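Local coordinates for putative adhesin (Bacteroides thetaiotaomicron, PDB 4QDG), which probably serves as an outer-membrane lipoprotein that anchors or contributes to fimbria-like pili in cell adhesion, and binds magnesium ions, at residues K148-Q159 and E276-P287. Residues are numbered along the deposited sequence; the frame is centred on the assembly and turned at random.
With MG (magnesium ion), chain D.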
# COMPACT_ATOMS: atom_id res chain seq x y z
N LYS A 148 6.03 -0.38 -1.49
CA LYS A 148 4.97 -0.39 -0.48
C LYS A 148 3.66 -0.84 -1.17
O LYS A 148 3.30 -0.31 -2.21
CB LYS A 148 4.85 1.02 0.13
CG LYS A 148 3.86 1.14 1.27
CD LYS A 148 3.93 2.51 1.89
CE LYS A 148 2.92 2.70 2.99
NZ LYS A 148 2.86 4.13 3.40
N ASN A 149 2.98 -1.84 -0.60
CA ASN A 149 1.74 -2.40 -1.16
C ASN A 149 0.47 -1.79 -0.56
O ASN A 149 -0.60 -1.99 -1.13
CB ASN A 149 1.67 -3.93 -0.93
CG ASN A 149 2.65 -4.73 -1.75
OD1 ASN A 149 3.05 -4.33 -2.83
ND2 ASN A 149 2.97 -5.92 -1.29
N THR A 150 0.57 -1.11 0.60
CA THR A 150 -0.62 -0.58 1.25
C THR A 150 -0.79 0.91 0.91
O THR A 150 0.17 1.60 0.52
CB THR A 150 -0.56 -0.84 2.78
OG1 THR A 150 0.71 -0.39 3.27
CG2 THR A 150 -0.78 -2.31 3.14
N ASN A 151 -2.03 1.40 1.07
CA ASN A 151 -2.44 2.76 0.76
C ASN A 151 -3.38 3.31 1.80
O ASN A 151 -4.13 2.57 2.43
CB ASN A 151 -3.16 2.79 -0.61
CG ASN A 151 -2.27 2.48 -1.76
OD1 ASN A 151 -1.50 3.33 -2.24
ND2 ASN A 151 -2.28 1.24 -2.17
N ASN A 152 -3.35 4.62 1.95
CA ASN A 152 -4.27 5.35 2.82
C ASN A 152 -4.97 6.36 1.95
O ASN A 152 -4.30 7.10 1.22
CB ASN A 152 -3.57 6.01 4.04
CG ASN A 152 -4.59 6.55 5.03
OD1 ASN A 152 -5.22 5.78 5.75
ND2 ASN A 152 -4.88 7.85 4.99
N ILE A 153 -6.30 6.34 1.95
CA ILE A 153 -7.13 7.25 1.15
C ILE A 153 -8.02 8.05 2.12
O ILE A 153 -8.79 7.46 2.86
CB ILE A 153 -7.95 6.48 0.06
CG1 ILE A 153 -7.00 5.78 -0.92
CG2 ILE A 153 -8.87 7.44 -0.72
CD1 ILE A 153 -7.28 4.37 -1.22
N ARG A 154 -7.83 9.37 2.13
CA ARG A 154 -8.63 10.28 2.93
C ARG A 154 -9.65 10.93 2.00
O ARG A 154 -9.29 11.64 1.07
CB ARG A 154 -7.75 11.32 3.67
CG ARG A 154 -8.53 12.37 4.51
CD ARG A 154 -7.55 13.32 5.18
NE ARG A 154 -8.15 14.42 5.94
CZ ARG A 154 -8.40 14.41 7.26
NH1 ARG A 154 -8.17 13.32 7.98
NH2 ARG A 154 -8.90 15.49 7.85
N VAL A 155 -10.94 10.64 2.24
CA VAL A 155 -12.05 11.16 1.46
C VAL A 155 -12.66 12.31 2.23
O VAL A 155 -13.03 12.14 3.38
CB VAL A 155 -13.09 10.05 1.13
CG1 VAL A 155 -14.23 10.61 0.28
CG2 VAL A 155 -12.42 8.87 0.42
N VAL A 156 -12.77 13.49 1.59
CA VAL A 156 -13.33 14.68 2.20
C VAL A 156 -14.59 15.14 1.45
O VAL A 156 -14.61 15.14 0.22
CB VAL A 156 -12.28 15.81 2.32
CG1 VAL A 156 -12.90 17.13 2.80
CG2 VAL A 156 -11.14 15.40 3.25
N LEU A 157 -15.65 15.48 2.21
CA LEU A 157 -16.90 16.04 1.68
C LEU A 157 -16.96 17.47 2.16
O LEU A 157 -16.87 17.71 3.36
CB LEU A 157 -18.14 15.24 2.08
CG LEU A 157 -18.14 13.73 1.86
CD1 LEU A 157 -19.46 13.15 2.26
CD2 LEU A 157 -17.84 13.38 0.39
N GLN A 158 -16.99 18.42 1.22
CA GLN A 158 -16.97 19.85 1.49
C GLN A 158 -18.07 20.58 0.77
O GLN A 158 -18.23 20.42 -0.43
CB GLN A 158 -15.61 20.42 1.06
CG GLN A 158 -15.44 21.93 1.34
CD GLN A 158 -14.00 22.36 1.31
OE1 GLN A 158 -13.07 21.54 1.45
NE2 GLN A 158 -13.78 23.66 1.18
N GLN A 159 -18.83 21.42 1.46
CA GLN A 159 -19.87 22.20 0.77
C GLN A 159 -19.22 23.35 0.03
O GLN A 159 -18.36 24.01 0.59
CB GLN A 159 -20.94 22.72 1.72
CG GLN A 159 -21.97 21.66 2.03
CD GLN A 159 -23.29 22.30 2.33
OE1 GLN A 159 -23.90 22.94 1.46
NE2 GLN A 159 -23.75 22.14 3.56
N GLU A 276 3.00 6.39 -4.75
CA GLU A 276 2.17 7.18 -3.87
C GLU A 276 1.35 6.26 -2.97
O GLU A 276 0.67 5.36 -3.47
CB GLU A 276 1.26 8.16 -4.64
CG GLU A 276 0.48 9.09 -3.70
CD GLU A 276 1.36 9.93 -2.81
OE1 GLU A 276 1.77 11.03 -3.25
OE2 GLU A 276 1.65 9.49 -1.67
N SER A 277 1.43 6.45 -1.66
CA SER A 277 0.69 5.62 -0.70
C SER A 277 -0.25 6.45 0.21
O SER A 277 -1.03 5.89 0.97
CB SER A 277 1.67 4.82 0.16
OG SER A 277 2.47 5.70 0.94
N GLU A 278 -0.15 7.78 0.14
CA GLU A 278 -0.93 8.71 0.93
C GLU A 278 -1.75 9.52 -0.03
O GLU A 278 -1.20 10.26 -0.82
CB GLU A 278 -0.04 9.59 1.84
CG GLU A 278 0.66 8.84 2.97
CD GLU A 278 -0.19 8.22 4.07
OE1 GLU A 278 -1.32 8.70 4.31
OE2 GLU A 278 0.30 7.27 4.74
N TRP A 279 -3.08 9.27 -0.05
CA TRP A 279 -4.01 9.89 -0.98
C TRP A 279 -5.06 10.70 -0.26
O TRP A 279 -5.50 10.31 0.82
CB TRP A 279 -4.71 8.80 -1.80
CG TRP A 279 -3.80 7.82 -2.48
CD1 TRP A 279 -3.39 6.61 -2.00
CD2 TRP A 279 -3.28 7.92 -3.81
NE1 TRP A 279 -2.60 5.97 -2.93
CE2 TRP A 279 -2.52 6.75 -4.05
CE3 TRP A 279 -3.33 8.92 -4.80
CZ2 TRP A 279 -1.86 6.53 -5.27
CZ3 TRP A 279 -2.67 8.70 -6.01
CH2 TRP A 279 -1.94 7.51 -6.22
N SER A 280 -5.51 11.78 -0.89
CA SER A 280 -6.60 12.59 -0.34
C SER A 280 -7.48 13.06 -1.47
O SER A 280 -6.98 13.36 -2.57
CB SER A 280 -6.11 13.73 0.53
OG SER A 280 -5.41 14.74 -0.18
N MSE A 281 -8.79 13.00 -1.26
CA MSE A 281 -9.74 13.38 -2.30
C MSE A 281 -10.85 14.23 -1.72
O MSE A 281 -11.55 13.79 -0.81
CB MSE A 281 -10.33 12.16 -2.98
CG MSE A 281 -9.32 11.21 -3.56
SE MSE A 281 -10.23 9.64 -4.28
CE MSE A 281 -10.85 10.43 -5.98
N ILE A 282 -11.01 15.44 -2.25
CA ILE A 282 -12.05 16.36 -1.80
C ILE A 282 -13.15 16.42 -2.85
O ILE A 282 -12.88 16.76 -4.00
CB ILE A 282 -11.52 17.77 -1.45
CG1 ILE A 282 -10.36 17.69 -0.42
CG2 ILE A 282 -12.67 18.64 -0.92
CD1 ILE A 282 -9.59 18.96 -0.25
N PHE A 283 -14.37 16.06 -2.44
CA PHE A 283 -15.56 16.14 -3.27
C PHE A 283 -16.40 17.33 -2.77
O PHE A 283 -16.60 17.48 -1.56
CB PHE A 283 -16.36 14.82 -3.23
CG PHE A 283 -15.62 13.62 -3.79
CD1 PHE A 283 -14.74 12.88 -3.00
CD2 PHE A 283 -15.84 13.20 -5.10
CE1 PHE A 283 -14.06 11.77 -3.53
CE2 PHE A 283 -15.16 12.10 -5.62
CZ PHE A 283 -14.28 11.38 -4.83
N PHE A 284 -16.85 18.17 -3.70
CA PHE A 284 -17.64 19.35 -3.33
C PHE A 284 -19.13 19.05 -3.49
O PHE A 284 -19.53 18.41 -4.46
CB PHE A 284 -17.22 20.60 -4.13
CG PHE A 284 -15.77 20.94 -3.86
CD1 PHE A 284 -15.42 21.70 -2.74
CD2 PHE A 284 -14.76 20.44 -4.66
CE1 PHE A 284 -14.09 21.99 -2.47
CE2 PHE A 284 -13.43 20.69 -4.37
CZ PHE A 284 -13.09 21.45 -3.27
N LEU A 285 -19.91 19.45 -2.47
CA LEU A 285 -21.34 19.18 -2.43
C LEU A 285 -22.15 20.45 -2.51
O LEU A 285 -21.75 21.50 -2.01
CB LEU A 285 -21.75 18.41 -1.14
CG LEU A 285 -20.94 17.14 -0.77
CD1 LEU A 285 -21.51 16.49 0.49
CD2 LEU A 285 -20.86 16.14 -1.93
N SER A 286 -23.32 20.32 -3.12
CA SER A 286 -24.34 21.36 -3.21
C SER A 286 -25.17 21.36 -1.89
O SER A 286 -25.05 20.38 -1.13
CB SER A 286 -25.22 21.09 -4.43
OG SER A 286 -25.67 19.75 -4.44
N PRO A 287 -25.99 22.42 -1.56
CA PRO A 287 -26.74 22.41 -0.28
C PRO A 287 -27.62 21.18 -0.04
O PRO A 287 -27.80 20.81 1.12
CB PRO A 287 -27.60 23.67 -0.35
CG PRO A 287 -26.80 24.58 -1.23
CD PRO A 287 -26.20 23.68 -2.29
MG MG D . 0.40 3.16 -3.56
O HOH W 1 -0.05 4.80 3.64
O HOH W 2 1.52 2.00 -2.13
O HOH W 3 -3.95 9.81 3.25
O HOH W 4 -22.80 24.11 -1.13
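Asn151 OD1 is gripped twice: it binds the magnesium ion at 2.3 Å and accepts a nearly straight hydrogen bond from Trp279 NE1 (2.9 Å, 169°). The indole N-H points at it within the ring plane but meets the amide from above its carbonyl plane, 43° out. With CG set beside the backbone N (chi1 -67°), Asn151 runs alongside the indole. Glu276 O also binds the magnesium ion, as do a water and Leu273 O, so the metal ties the end of helix 269-275, just before strand 278-285, to Asn151 at the start of the paired segment 151-159. Glu276 CG sits over one face of the Trp279 indole, 3.6 Å above the plane and offset toward the rim. Nearby, the extended Lys148 chain brings NZ to Ser277 OG (2.9 Å), and one water links that amine to Ser277 O and Glu278 OE2. Beyond, parallel strands 151-159 and 278-285 are joined by eight backbone bonds, from Asn152 N to Ser277 O through Leu285 N to Gln158 O. Ile153, Val155 and Leu157 line one face with Trp279, Met281, Phe283 and Leu285; on the other, Val156 CB meets Ile282 CG1 at 3.8 Å. Strand 213-223 pairs antiparallel along the far edge of 151-159, while strands 170-176 and 246-251 pack against the Val155-Phe283 face.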